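Local coordinates for arylalkylamine N-Acetyltransferase like 5b (Aedes aegypti, PDB 4FD4), which probably transfers acyl groups from acyl-coenzyme A thioesters, such as acetyl-CoA, to the amines of serotonin and dopamine, as a GNAT-fold arylalkylamine N-acyltransferase, at residues P80-P83 with G84-D87; A64-S67 with A68-K71; F167-V170 with F171-K174. All coordinates share one frame; numbering follows the deposited sequence.

In the fold
The three contacts lie in series along one GNAT fold built round a mixed seven-stranded sheet. Contact 2 comes first, at the turn joining strand 61-66 to strand 71-81; the latter strand then runs to contact 1, where the chain turns into helix 85-95. These two, at the two ends of strand 71-81, have centres about 35 Å apart, on opposite sides of the chain's centre. Contact 3 follows later, where strand 162-167 gives way to helix 170-178, its centre about 23 Å from that of contact 1 and 25 Å from that of contact 2. None touches another. The glycerol bound at contact 3 probably marks part of the acyl-CoA cleft.

Contact 1 of 3, residues P80-P83 with G84-D87; sequences PIQP and GDPD
A type II beta turn from Gln-82 to Asp-85 links the end of strand 71-81 to the start of helix 85-95. It is closed by the backbone N of Asp-85, which donates to Gln-82 O at 3.0 Å. Pro-83 and Gly-84 fill the two middle places; Gly-84 has the positive phi (105°) expected of the third residue in this turn and also serves as N-cap of the helix. A second bond runs back across the turn: Gln-82 N donates to Asp-85 OD1 at 2.9 Å, bent to 142° at the hydrogen and arriving from above the carboxylate plane. The two residues thus hold each other reciprocally. Asp-85 can reach back to Gln-82 because its CG lies beside its own backbone N (chi1 -77°), which swings the carboxylate toward the end of the strand. There OD1 also sits 3.2 Å from Ile-81 CA, while OD2 lies 3.7 Å from Gln-82 CG, where the two side chains cross at about a right angle. A water bonded to Pro-80 O at 3.2 Å also approaches Asp-85 OD1, but so closely that its position is doubtful. Inward, the Ile-81 side chain packs on Ala-126 and His-128 of the neighbouring strand, and Pro-86 rests on Glu-112 and Arg-113 of helix 99-115. A carboxylate in the first turn of a helix probably interacts favourably with the helix dipole. The whole is a tight strand-turn-helix junction, with glycine at the helix N-cap and a first-turn aspartate tying the helix start back to the residue just past the strand.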
loop_
_atom_site.group_PDB
_atom_site.type_symbol
_atom_site.label_atom_id
_atom_site.label_comp_id
_atom_site.label_asym_id
_atom_site.label_seq_id
_atom_site.Cartn_x
_atom_site.Cartn_y
_atom_site.Cartn_z
ATOM N N PRO A 80 1.516 -8.383 7.264
ATOM C CA PRO A 80 0.759 -9.618 7.046
ATOM C C PRO A 80 -0.726 -9.308 6.930
ATOM O O PRO A 80 -1.201 -8.336 7.509
ATOM C CB PRO A 80 1.050 -10.445 8.307
ATOM C CG PRO A 80 1.351 -9.396 9.383
ATOM C CD PRO A 80 1.977 -8.221 8.654
ATOM N N ILE A 81 -1.445 -10.112 6.157
ATOM C CA ILE A 81 -2.905 -10.090 6.216
ATOM C C ILE A 81 -3.366 -11.516 6.464
ATOM O O ILE A 81 -2.656 -12.474 6.138
ATOM C CB ILE A 81 -3.549 -9.547 4.922
ATOM C CG1 ILE A 81 -3.057 -10.348 3.718
ATOM C CG2 ILE A 81 -3.237 -8.057 4.758
ATOM C CD1 ILE A 81 -3.719 -9.943 2.408
ATOM N N GLN A 82 -4.547 -11.659 7.045
ATOM C CA GLN A 82 -5.060 -12.983 7.335
ATOM C C GLN A 82 -6.569 -12.956 7.518
ATOM O O GLN A 82 -7.152 -11.892 7.737
ATOM C CB GLN A 82 -4.381 -13.549 8.574
ATOM C CG GLN A 82 -4.788 -12.884 9.868
ATOM C CD GLN A 82 -4.092 -13.494 11.067
ATOM O OE1 GLN A 82 -2.872 -13.691 11.058
ATOM N NE2 GLN A 82 -4.863 -13.799 12.109
ATOM N N PRO A 83 -7.217 -14.128 7.397
ATOM C CA PRO A 83 -8.671 -14.153 7.585
ATOM C C PRO A 83 -9.030 -13.445 8.883
ATOM O O PRO A 83 -8.317 -13.605 9.881
ATOM C CB PRO A 83 -8.990 -15.657 7.665
ATOM C CG PRO A 83 -7.936 -16.298 6.823
ATOM C CD PRO A 83 -6.676 -15.463 7.075
ATOM N N GLY A 84 -10.098 -12.652 8.859
ATOM C CA GLY A 84 -10.514 -11.895 10.026
ATOM C C GLY A 84 -10.177 -10.416 9.924
ATOM O O GLY A 84 -10.830 -9.575 10.552
ATOM N N ASP A 85 -9.166 -10.096 9.117
ATOM C CA ASP A 85 -8.651 -8.732 9.065
ATOM C C ASP A 85 -9.685 -7.716 8.587
ATOM O O ASP A 85 -9.837 -6.676 9.202
ATOM C CB ASP A 85 -7.353 -8.646 8.252
ATOM C CG ASP A 85 -6.147 -9.161 9.027
ATOM O OD1 ASP A 85 -5.043 -9.200 8.446
ATOM O OD2 ASP A 85 -6.295 -9.528 10.214
ATOM N N PRO A 86 -10.409 -8.014 7.502
ATOM C CA PRO A 86 -11.455 -7.064 7.087
ATOM C C PRO A 86 -12.436 -6.660 8.200
ATOM O O PRO A 86 -12.723 -5.462 8.357
ATOM C CB PRO A 86 -12.172 -7.818 5.964
ATOM C CG PRO A 86 -11.087 -8.667 5.368
ATOM C CD PRO A 86 -10.238 -9.109 6.528
ATOM N N ASP A 87 -12.951 -7.622 8.962
ATOM C CA ASP A 87 -13.884 -7.287 10.046
ATOM C C ASP A 87 -13.233 -6.408 11.117
ATOM O O ASP A 87 -13.820 -5.425 11.584
ATOM C CB ASP A 87 -14.476 -8.558 10.668
ATOM C CG ASP A 87 -15.421 -9.290 9.721
ATOM O OD1 ASP A 87 -16.101 -8.617 8.916
ATOM O OD2 ASP A 87 -15.480 -10.537 9.774
HETATM O O HOH W 1 -3.061 -9.476 9.841
#

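Contact 2 of 3, residues A64-S67 with A68-K71; sequences AEDS and AAKK
Asp-66 reaches Ala-69 across the turn because its CG lies trans to the backbone nitrogen (chi1 -180°), which carries OD1 forward over the loop to 3.0 Å from Ala-69 N, a weak hydrogen bond. Glu-65 is fully extended as far as its carboxylate, whereas the Lys-70 chain kinks at its second and third torsions and folds back, so that NZ comes to 3.6 Å from Glu-65 OE1 in a salt bridge. CE of the lysine is closer still to the same oxygen, at 3.4 Å, so the lysine does not meet it with its ammonium foremost. The stronger partner of Glu-65 is Arg-10, which pairs with OE2 from strand 7-11. These groups sit at the turn of the beta hairpin formed by strands 61-66 and 71-81. Lys-70 takes a left-handed backbone conformation (phi 45°) and, together with Lys-71, faces Asp-66 in a G1 beta bulge. Asp-66 N donates to Lys-71 O at 2.7 Å in a nearly straight bond; the return bond from Lys-71 N to Asp-66 O is weak. Ala-69 N also donates to Asp-66 O, at 2.8 Å and from above the carbonyl plane, so one amide serves both a backbone and a side-chain oxygen of the same residue. The Ala-69 methyl lies against Asp-66 CG at 3.6 Å, and the other carboxylate oxygen, OD2, is hydrogen-bonded to Tyr-138 OH.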
loop_
_atom_site.group_PDB
_atom_site.type_symbol
_atom_site.label_atom_id
_atom_site.label_comp_id
_atom_site.label_asym_id
_atom_site.label_seq_id
_atom_site.Cartn_x
_atom_site.Cartn_y
_atom_site.Cartn_z
ATOM N N ALA A 64 14.481 3.054 -0.166
ATOM C CA ALA A 64 15.531 3.259 -1.156
ATOM C C ALA A 64 16.151 4.599 -0.784
ATOM O O ALA A 64 15.450 5.629 -0.676
ATOM C CB ALA A 64 14.947 3.306 -2.557
ATOM N N GLU A 65 17.466 4.566 -0.580
ATOM C CA GLU A 65 18.220 5.671 -0.008
ATOM C C GLU A 65 19.327 6.109 -0.968
ATOM O O GLU A 65 20.010 5.279 -1.570
ATOM C CB GLU A 65 18.843 5.190 1.309
ATOM C CG GLU A 65 19.703 6.182 2.069
ATOM C CD GLU A 65 20.277 5.575 3.354
ATOM O OE1 GLU A 65 20.388 6.298 4.369
ATOM O OE2 GLU A 65 20.612 4.368 3.349
ATOM N N ASP A 66 19.491 7.417 -1.112
ATOM C CA ASP A 66 20.610 7.993 -1.857
ATOM C C ASP A 66 21.710 8.269 -0.835
ATOM O O ASP A 66 21.770 9.355 -0.257
ATOM C CB ASP A 66 20.160 9.289 -2.542
ATOM C CG ASP A 66 21.274 9.962 -3.351
ATOM O OD1 ASP A 66 22.465 9.776 -3.026
ATOM O OD2 ASP A 66 20.947 10.701 -4.300
ATOM N N SER A 67 22.564 7.278 -0.595
ATOM C CA SER A 67 23.563 7.377 0.471
ATOM C C SER A 67 24.485 8.584 0.302
ATOM O O SER A 67 24.938 9.167 1.288
ATOM C CB SER A 67 24.385 6.090 0.570
ATOM O OG SER A 67 25.140 5.872 -0.608
ATOM N N ALA A 68 24.756 8.956 -0.946
ATOM C CA ALA A 68 25.585 10.121 -1.239
ATOM C C ALA A 68 24.913 11.427 -0.804
ATOM O O ALA A 68 25.588 12.417 -0.524
ATOM C CB ALA A 68 25.930 10.165 -2.718
ATOM N N ALA A 69 23.583 11.428 -0.759
ATOM C CA ALA A 69 22.838 12.603 -0.322
ATOM C C ALA A 69 22.218 12.397 1.057
ATOM O O ALA A 69 21.556 13.294 1.586
ATOM C CB ALA A 69 21.770 12.963 -1.339
ATOM N N LYS A 70 22.453 11.222 1.640
ATOM C CA LYS A 70 21.834 10.838 2.915
ATOM C C LYS A 70 20.349 11.185 2.893
ATOM O O LYS A 70 19.884 12.004 3.687
ATOM C CB LYS A 70 22.527 11.524 4.098
ATOM C CG LYS A 70 22.474 10.732 5.418
ATOM C CD LYS A 70 21.041 10.578 5.943
ATOM C CE LYS A 70 20.727 9.128 6.307
ATOM N NZ LYS A 70 19.265 8.909 6.503
ATOM N N LYS A 71 19.613 10.543 1.986
ATOM C CA LYS A 71 18.230 10.916 1.691
ATOM C C LYS A 71 17.408 9.719 1.203
ATOM O O LYS A 71 17.864 8.955 0.347
ATOM C CB LYS A 71 18.235 12.011 0.615
ATOM C CG LYS A 71 16.884 12.323 -0.012
ATOM C CD LYS A 71 17.063 13.232 -1.230
ATOM C CE LYS A 71 15.722 13.651 -1.827
ATOM N NZ LYS A 71 15.909 14.582 -2.981
#

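Contact 3 of 3, residues F167-V170 with F171-K174; sequences FTSV and FSVK. With GOL (glycerol), chain D.
Ser-169 and Ser-172 meet through their hydroxyls at the amino end of helix 170-178, where Ser-169 is the N-cap. Ser-169 OG donates to Ser-172 OG at 3.0 Å, and Ser-172 OG in turn donates to Ser-169 O at 2.9 Å. This makes a short relay that runs from one side chain through the other to the backbone. The same carbonyl oxygen accepts Val-173 N at 3.2 Å, in an almost straight bond (170° at the hydrogen); both donors approach from one face of the carbonyl plane, so Ser-169 O is gripped twice. In each serine OG stands between backbone N and carbonyl carbon (chi1 64° and 66°), which turns the two hydroxyls toward each other across the first helical turn. The next helical bond is Lys-174 N to Val-170 O.

Around this core, Phe-167, last in its strand, sets CB against Val-173 CG2 at 3.7 Å and turns one ring face toward Ser-172 O. On the outer side Ser-169 CB lies over the face of the Phe-171 ring, a CH-pi contact, though the torsions of that ring and its impossibly short approach to Val-170 leave its exact placement doubtful.

A glycerol, probably from the crystallisation liquor, lies beside the strand end. It is hydrogen-bonded to Tyr-28 OH and to Leu-132 N of strand 126-134, the parallel neighbour of strand 162-167. GNAT enzymes bind the acyl-CoA between these two splaying strands, so the glycerol probably marks part of that cleft. Its O1 accepts Thr-168 N at 3.2 Å and gives a weak, 3.4 Å hydrogen bond to Ser-172 OG.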
loop_
_atom_site.group_PDB
_atom_site.type_symbol
_atom_site.label_atom_id
_atom_site.label_comp_id
_atom_site.label_asym_id
_atom_site.label_seq_id
_atom_site.Cartn_x
_atom_site.Cartn_y
_atom_site.Cartn_z
ATOM N N PHE A 167 -2.801 -2.107 -6.127
ATOM C CA PHE A 167 -2.057 -1.228 -7.013
ATOM C C PHE A 167 -2.976 -0.245 -7.713
ATOM O O PHE A 167 -3.863 -0.633 -8.482
ATOM C CB PHE A 167 -1.237 -2.062 -7.996
ATOM C CG PHE A 167 -0.259 -2.975 -7.317
ATOM C CD1 PHE A 167 0.895 -2.463 -6.751
ATOM C CD2 PHE A 167 -0.508 -4.337 -7.208
ATOM C CE1 PHE A 167 1.794 -3.293 -6.105
ATOM C CE2 PHE A 167 0.392 -5.171 -6.564
ATOM C CZ PHE A 167 1.544 -4.644 -6.014
ATOM N N THR A 168 -2.778 1.010 -7.386
ATOM C CA THR A 168 -3.656 2.076 -7.757
ATOM C C THR A 168 -3.232 2.793 -9.018
ATOM O O THR A 168 -3.963 3.554 -9.527
ATOM C CB THR A 168 -3.787 3.113 -6.629
ATOM O OG1 THR A 168 -4.042 2.461 -5.389
ATOM C CG2 THR A 168 -4.945 4.025 -6.896
ATOM N N SER A 169 -2.044 2.534 -9.522
ATOM C CA SER A 169 -1.580 3.181 -10.737
ATOM C C SER A 169 -1.211 2.228 -11.848
ATOM O O SER A 169 -1.088 1.034 -11.668
ATOM C CB SER A 169 -0.435 4.104 -10.461
ATOM O OG SER A 169 0.680 3.422 -9.988
ATOM N N VAL A 170 -1.067 2.781 -13.030
ATOM C CA VAL A 170 -0.859 1.939 -14.148
ATOM C C VAL A 170 0.545 1.372 -14.051
ATOM O O VAL A 170 0.755 0.207 -14.280
ATOM C CB VAL A 170 -1.062 2.682 -15.467
ATOM C CG1 VAL A 170 -0.265 3.929 -15.482
ATOM C CG2 VAL A 170 -0.655 1.816 -16.583
ATOM N N PHE A 171 1.507 2.199 -13.723
ATOM C CA PHE A 171 2.865 1.721 -13.631
ATOM C C PHE A 171 2.891 0.427 -12.793
ATOM O O PHE A 171 3.246 -0.667 -13.208
ATOM C CB PHE A 171 3.689 2.784 -12.905
ATOM C CG PHE A 171 2.990 4.134 -12.733
ATOM C CD1 PHE A 171 3.532 5.099 -11.888
ATOM C CD2 PHE A 171 1.830 4.456 -13.432
ATOM C CE1 PHE A 171 2.897 6.356 -11.711
ATOM C CE2 PHE A 171 1.214 5.718 -13.293
ATOM C CZ PHE A 171 1.723 6.667 -12.427
ATOM N N SER A 172 2.428 0.630 -11.588
ATOM C CA SER A 172 2.580 -0.246 -10.432
ATOM C C SER A 172 1.948 -1.595 -10.764
ATOM O O SER A 172 2.533 -2.663 -10.515
ATOM C CB SER A 172 1.975 0.382 -9.178
ATOM O OG SER A 172 0.580 0.520 -9.290
ATOM N N VAL A 173 0.758 -1.549 -11.361
ATOM C CA VAL A 173 0.144 -2.767 -11.865
ATOM C C VAL A 173 1.117 -3.435 -12.828
ATOM O O VAL A 173 1.348 -4.648 -12.759
ATOM C CB VAL A 173 -1.187 -2.480 -12.579
ATOM C CG1 VAL A 173 -1.775 -3.754 -13.150
ATOM C CG2 VAL A 173 -2.169 -1.818 -11.616
ATOM N N LYS A 174 1.695 -2.642 -13.724
ATOM C CA LYS A 174 2.621 -3.193 -14.720
ATOM C C LYS A 174 3.800 -3.953 -14.095
ATOM O O LYS A 174 4.211 -5.007 -14.598
ATOM C CB LYS A 174 3.123 -2.091 -15.655
ATOM C CG LYS A 174 2.378 -2.055 -16.976
ATOM C CD LYS A 174 1.791 -0.678 -17.256
ATOM C CE LYS A 174 0.805 -0.738 -18.419
ATOM N NZ LYS A 174 -0.417 -1.516 -18.065
HETATM C C1 GOL D . 0.237 0.819 -4.685
HETATM O O1 GOL D . 0.113 1.322 -5.996
HETATM C C2 GOL D . 0.107 1.997 -3.743
HETATM O O2 GOL D . 1.376 2.271 -3.175
HETATM C C3 GOL D . -0.936 1.657 -2.681
HETATM O O3 GOL D . -1.497 2.845 -2.163
#